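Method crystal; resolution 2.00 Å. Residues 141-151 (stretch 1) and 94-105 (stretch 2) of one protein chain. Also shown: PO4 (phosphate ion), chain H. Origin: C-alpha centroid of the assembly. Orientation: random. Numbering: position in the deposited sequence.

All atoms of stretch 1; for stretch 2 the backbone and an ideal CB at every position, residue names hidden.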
# COMPACT_ATOMS: atom_id res chain seq x y z
N LEU B 141 21.93 -5.06 21.80
CA LEU B 141 20.55 -5.38 21.47
C LEU B 141 20.09 -6.63 22.22
O LEU B 141 18.98 -6.68 22.75
CB LEU B 141 20.35 -5.48 19.94
CG LEU B 141 20.59 -4.13 19.24
CD1 LEU B 141 20.27 -4.24 17.77
CD2 LEU B 141 19.79 -2.92 19.87
N ARG B 142 20.94 -7.64 22.31
CA ARG B 142 20.61 -8.82 23.06
C ARG B 142 20.17 -8.46 24.48
O ARG B 142 19.24 -9.05 25.02
CB ARG B 142 21.83 -9.73 23.11
CG ARG B 142 21.60 -11.00 23.90
CD ARG B 142 22.78 -11.91 23.76
NE ARG B 142 22.96 -12.40 22.40
CZ ARG B 142 22.33 -13.47 21.90
NH1 ARG B 142 21.44 -14.15 22.62
NH2 ARG B 142 22.59 -13.84 20.66
N ALA B 143 20.88 -7.53 25.09
CA ALA B 143 20.59 -7.12 26.47
C ALA B 143 19.21 -6.48 26.59
O ALA B 143 18.53 -6.68 27.60
CB ALA B 143 21.67 -6.16 26.98
N LEU B 144 18.78 -5.76 25.56
CA LEU B 144 17.44 -5.17 25.52
C LEU B 144 16.34 -6.18 25.24
O LEU B 144 15.21 -6.02 25.72
CB LEU B 144 17.31 -4.11 24.41
CG LEU B 144 18.19 -2.88 24.50
CD1 LEU B 144 17.87 -2.00 23.28
CD2 LEU B 144 18.00 -2.13 25.84
N ILE B 145 16.66 -7.18 24.40
CA ILE B 145 15.65 -8.12 23.89
C ILE B 145 15.33 -9.24 24.90
O ILE B 145 14.17 -9.52 25.21
CB ILE B 145 16.15 -8.77 22.59
CG1 ILE B 145 16.32 -7.71 21.49
CG2 ILE B 145 15.17 -9.88 22.17
CD1 ILE B 145 17.28 -8.09 20.37
N GLU B 146 16.38 -9.88 25.42
CA GLU B 146 16.24 -11.09 26.27
C GLU B 146 15.26 -11.02 27.44
O GLU B 146 14.54 -12.00 27.70
CB GLU B 146 17.62 -11.58 26.75
CG GLU B 146 18.37 -12.23 25.61
CD GLU B 146 19.70 -12.84 25.97
OE1 GLU B 146 20.37 -12.37 26.93
OE2 GLU B 146 20.08 -13.79 25.26
N PRO B 147 15.22 -9.88 28.16
CA PRO B 147 14.24 -9.78 29.26
C PRO B 147 12.78 -9.91 28.83
O PRO B 147 11.90 -10.12 29.69
CB PRO B 147 14.48 -8.37 29.83
CG PRO B 147 15.86 -8.01 29.40
CD PRO B 147 16.03 -8.65 28.05
N HIS B 148 12.51 -9.80 27.53
CA HIS B 148 11.14 -9.86 27.04
C HIS B 148 10.77 -11.19 26.40
O HIS B 148 9.62 -11.37 25.97
CB HIS B 148 10.87 -8.69 26.10
CG HIS B 148 11.17 -7.37 26.72
ND1 HIS B 148 10.30 -6.76 27.60
CD2 HIS B 148 12.24 -6.55 26.62
CE1 HIS B 148 10.84 -5.62 28.02
NE2 HIS B 148 12.01 -5.47 27.43
N ILE B 149 11.72 -12.13 26.35
CA ILE B 149 11.46 -13.44 25.78
C ILE B 149 10.83 -14.31 26.86
O ILE B 149 11.43 -14.51 27.91
CB ILE B 149 12.76 -14.12 25.20
CG1 ILE B 149 13.42 -13.25 24.11
CG2 ILE B 149 12.41 -15.47 24.60
CD1 ILE B 149 14.83 -13.73 23.66
N PRO B 150 9.60 -14.80 26.62
CA PRO B 150 8.96 -15.67 27.58
C PRO B 150 9.64 -17.02 27.80
O PRO B 150 10.38 -17.51 26.93
CB PRO B 150 7.56 -15.92 26.99
CG PRO B 150 7.39 -14.94 25.92
CD PRO B 150 8.74 -14.52 25.46
N ALA B 151 9.34 -17.60 28.96
CA ALA B 151 9.77 -18.95 29.33
C ALA B 151 9.55 -20.09 28.32
O ALA B 151 8.55 -20.34 27.64
CB ALA B 151 9.16 -19.33 30.69
OXT ALA B 151 10.52 -20.86 28.17
N UNK B 94 2.64 -8.07 20.84
CA UNK B 94 3.90 -8.27 20.12
C UNK B 94 5.01 -8.60 21.09
O UNK B 94 5.19 -7.92 22.12
CB UNK B 94 4.27 -7.03 19.30
N UNK B 95 5.78 -9.64 20.78
CA UNK B 95 6.90 -9.98 21.63
C UNK B 95 7.92 -10.85 20.90
O UNK B 95 7.56 -11.53 19.95
CB UNK B 95 6.40 -10.69 22.89
N UNK B 96 9.18 -10.83 21.37
CA UNK B 96 10.18 -11.74 20.83
C UNK B 96 10.04 -13.11 21.46
O UNK B 96 10.06 -13.24 22.68
CB UNK B 96 11.59 -11.19 21.06
N UNK B 97 9.92 -14.11 20.61
CA UNK B 97 9.75 -15.47 21.05
C UNK B 97 11.09 -16.20 21.13
O UNK B 97 11.24 -17.18 21.87
CB UNK B 97 8.79 -16.21 20.11
N UNK B 98 12.09 -15.68 20.41
CA UNK B 98 13.36 -16.34 20.29
C UNK B 98 14.44 -15.40 19.78
O UNK B 98 14.18 -14.59 18.90
CB UNK B 98 13.23 -17.55 19.37
N UNK B 99 15.66 -15.53 20.30
CA UNK B 99 16.82 -14.82 19.76
C UNK B 99 17.97 -15.81 19.72
O UNK B 99 18.38 -16.29 20.74
CB UNK B 99 17.17 -13.59 20.59
N UNK B 100 18.45 -16.15 18.53
CA UNK B 100 19.62 -16.98 18.42
C UNK B 100 20.83 -16.11 18.27
O UNK B 100 20.82 -14.94 18.64
CB UNK B 100 19.50 -17.96 17.25
N UNK B 101 21.89 -16.68 17.72
CA UNK B 101 23.12 -15.95 17.48
C UNK B 101 22.93 -15.01 16.31
O UNK B 101 23.44 -13.90 16.32
CB UNK B 101 24.29 -16.91 17.22
N UNK B 102 22.20 -15.47 15.30
CA UNK B 102 22.04 -14.70 14.06
C UNK B 102 20.64 -14.10 13.83
O UNK B 102 20.54 -13.08 13.16
CB UNK B 102 22.39 -15.60 12.87
N UNK B 103 19.58 -14.70 14.36
CA UNK B 103 18.23 -14.24 14.04
C UNK B 103 17.37 -14.02 15.28
O UNK B 103 17.64 -14.59 16.31
CB UNK B 103 17.54 -15.25 13.12
N UNK B 104 16.31 -13.22 15.10
CA UNK B 104 15.30 -12.99 16.11
C UNK B 104 13.94 -13.32 15.51
O UNK B 104 13.72 -13.08 14.34
CB UNK B 104 15.35 -11.55 16.62
N UNK B 105 13.03 -13.90 16.30
CA UNK B 105 11.68 -14.14 15.84
C UNK B 105 10.72 -13.42 16.77
O UNK B 105 10.76 -13.59 18.00
CB UNK B 105 11.37 -15.64 15.78
P PO4 H . 20.12 -18.62 14.62
O1 PO4 H . 19.89 -19.84 15.49
O2 PO4 H . 19.46 -17.42 15.26
O3 PO4 H . 21.63 -18.42 14.52
O4 PO4 H . 19.49 -18.81 13.25

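Stretch 1 ends its helix, passes through a 3-10 segment at 146-148 and runs out along the strand of stretch 2, so successive positions there meet different neighbours.

Position 94 has extended backbone angles and nothing of stretch 1 near its CB, so many residues would serve; it is Thr94.

At 95 the CB points toward stretch 1, 4.5 Å from His148 O and 5.2 Å from Pro150 CD. With a proline ring beyond, a large apolar or aromatic side chain would suit. Trp95 is found, its CD1 3.6 Å from Pro150 CG.

At 96 the CB sits 4.0 Å from Ile145 CG2 and 4.1 Å from Ile149 CG1. A compact apolar residue fits this space, and phi of -81° also admits proline. The residue is Pro96: its CB packs 4.0 Å from Ile145 CG2, and its CG lies 4.0 Å from Ile149 CG1. Its carbonyl O receives a CA-H...O contact from Ile149 CA at 3.4 Å but has no conventional hydrogen-bond partner.

Positions 97 and 98 point their CB atoms away, leaving the choice to other surroundings. At 97 the backbone O lies 3.4 Å from Ile149 CG2, whatever the side chain. Thr97 occupies it, and a water bridges the stretches, donating to Thr97 O (2.7 Å) and Pro150 O (3.0 Å). At 98, the nearby phosphate favours a long basic chain; Arg98 donates from NH2 to PO4 O1 at 3.1 Å.

Position 99 turns back toward stretch 1, its CB 3.9 Å from Ile149 CD1, 4.5 Å from Ile145 CG2 and 4.8 Å from Arg142 NH1. Leucine, isoleucine or methionine could fill this groove. Leu99 sends CD2 to within 4.0 Å of Ile145 CG2 and over one face of the Arg142 guanidinium, while a salt bridge from Arg142 NH1 to Glu146 OE2 (3.0 Å) helps hold that group.

At 100, with the phosphate in place and this backbone, an ideal CB would clash with PO4 O2 at 2.0 Å, so glycine fits the crystal as found. The backbone O of Gly100 accepts a hydrogen bond from Arg142 NH2 at 2.9 Å.

Positions 101 and 102 point away, so polar residues are plausible; they are Thr101 and Lys102. At 103 the phosphate invites a small donor, and Ser103 OG donates to PO4 O2 at 2.8 Å.

The CB of 104 points toward Ile145 CD1, 5.5 Å away, a gap for a branched or long aliphatic chain. Ile104 spans it, CD1 to CD1 at 3.9 Å. Position 105 is out of reach; it is Thr105.

Stretch 2 94-105: TWPTRLGTKSIT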
# COMPACT_ATOMS: atom_id res chain seq x y z
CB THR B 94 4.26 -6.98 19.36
OG1 THR B 94 3.14 -6.62 18.56
CG2 THR B 94 5.49 -7.18 18.45
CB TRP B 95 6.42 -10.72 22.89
CG TRP B 95 5.92 -12.10 22.64
CD1 TRP B 95 6.60 -13.25 22.86
CD2 TRP B 95 4.64 -12.48 22.10
NE1 TRP B 95 5.82 -14.33 22.52
CE2 TRP B 95 4.62 -13.89 22.04
CE3 TRP B 95 3.52 -11.77 21.65
CZ2 TRP B 95 3.52 -14.61 21.56
CZ3 TRP B 95 2.41 -12.49 21.19
CH2 TRP B 95 2.43 -13.90 21.13
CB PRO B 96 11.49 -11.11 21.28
CG PRO B 96 11.14 -10.38 22.54
CD PRO B 96 9.73 -9.94 22.41
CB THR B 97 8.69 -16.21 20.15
OG1 THR B 97 8.26 -17.41 20.81
CG2 THR B 97 9.22 -16.53 18.74
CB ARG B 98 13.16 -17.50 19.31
CG ARG B 98 14.41 -17.99 18.68
CD ARG B 98 14.22 -19.25 17.87
NE ARG B 98 15.47 -20.00 17.96
CZ ARG B 98 16.62 -19.61 17.39
NH1 ARG B 98 16.67 -18.51 16.62
NH2 ARG B 98 17.70 -20.35 17.56
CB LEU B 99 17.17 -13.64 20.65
CG LEU B 99 18.41 -12.81 20.28
CD1 LEU B 99 18.31 -12.12 18.90
CD2 LEU B 99 18.65 -11.79 21.41
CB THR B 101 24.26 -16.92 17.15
OG1 THR B 101 24.38 -17.89 18.19
CG2 THR B 101 25.58 -16.18 16.98
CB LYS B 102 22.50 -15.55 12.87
CG LYS B 102 24.05 -15.70 12.87
CD LYS B 102 24.60 -16.66 11.79
CE LYS B 102 24.12 -18.11 12.00
NZ LYS B 102 25.03 -19.10 11.35
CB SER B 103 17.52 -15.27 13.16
OG SER B 103 17.25 -16.43 13.94
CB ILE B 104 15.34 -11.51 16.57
CG1 ILE B 104 14.41 -11.28 17.79
CG2 ILE B 104 14.99 -10.53 15.39
CD1 ILE B 104 14.50 -9.88 18.35
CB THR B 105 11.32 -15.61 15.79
OG1 THR B 105 12.23 -16.29 14.92
CG2 THR B 105 9.87 -15.83 15.32
O HOH W 1 9.81 -17.97 24.06
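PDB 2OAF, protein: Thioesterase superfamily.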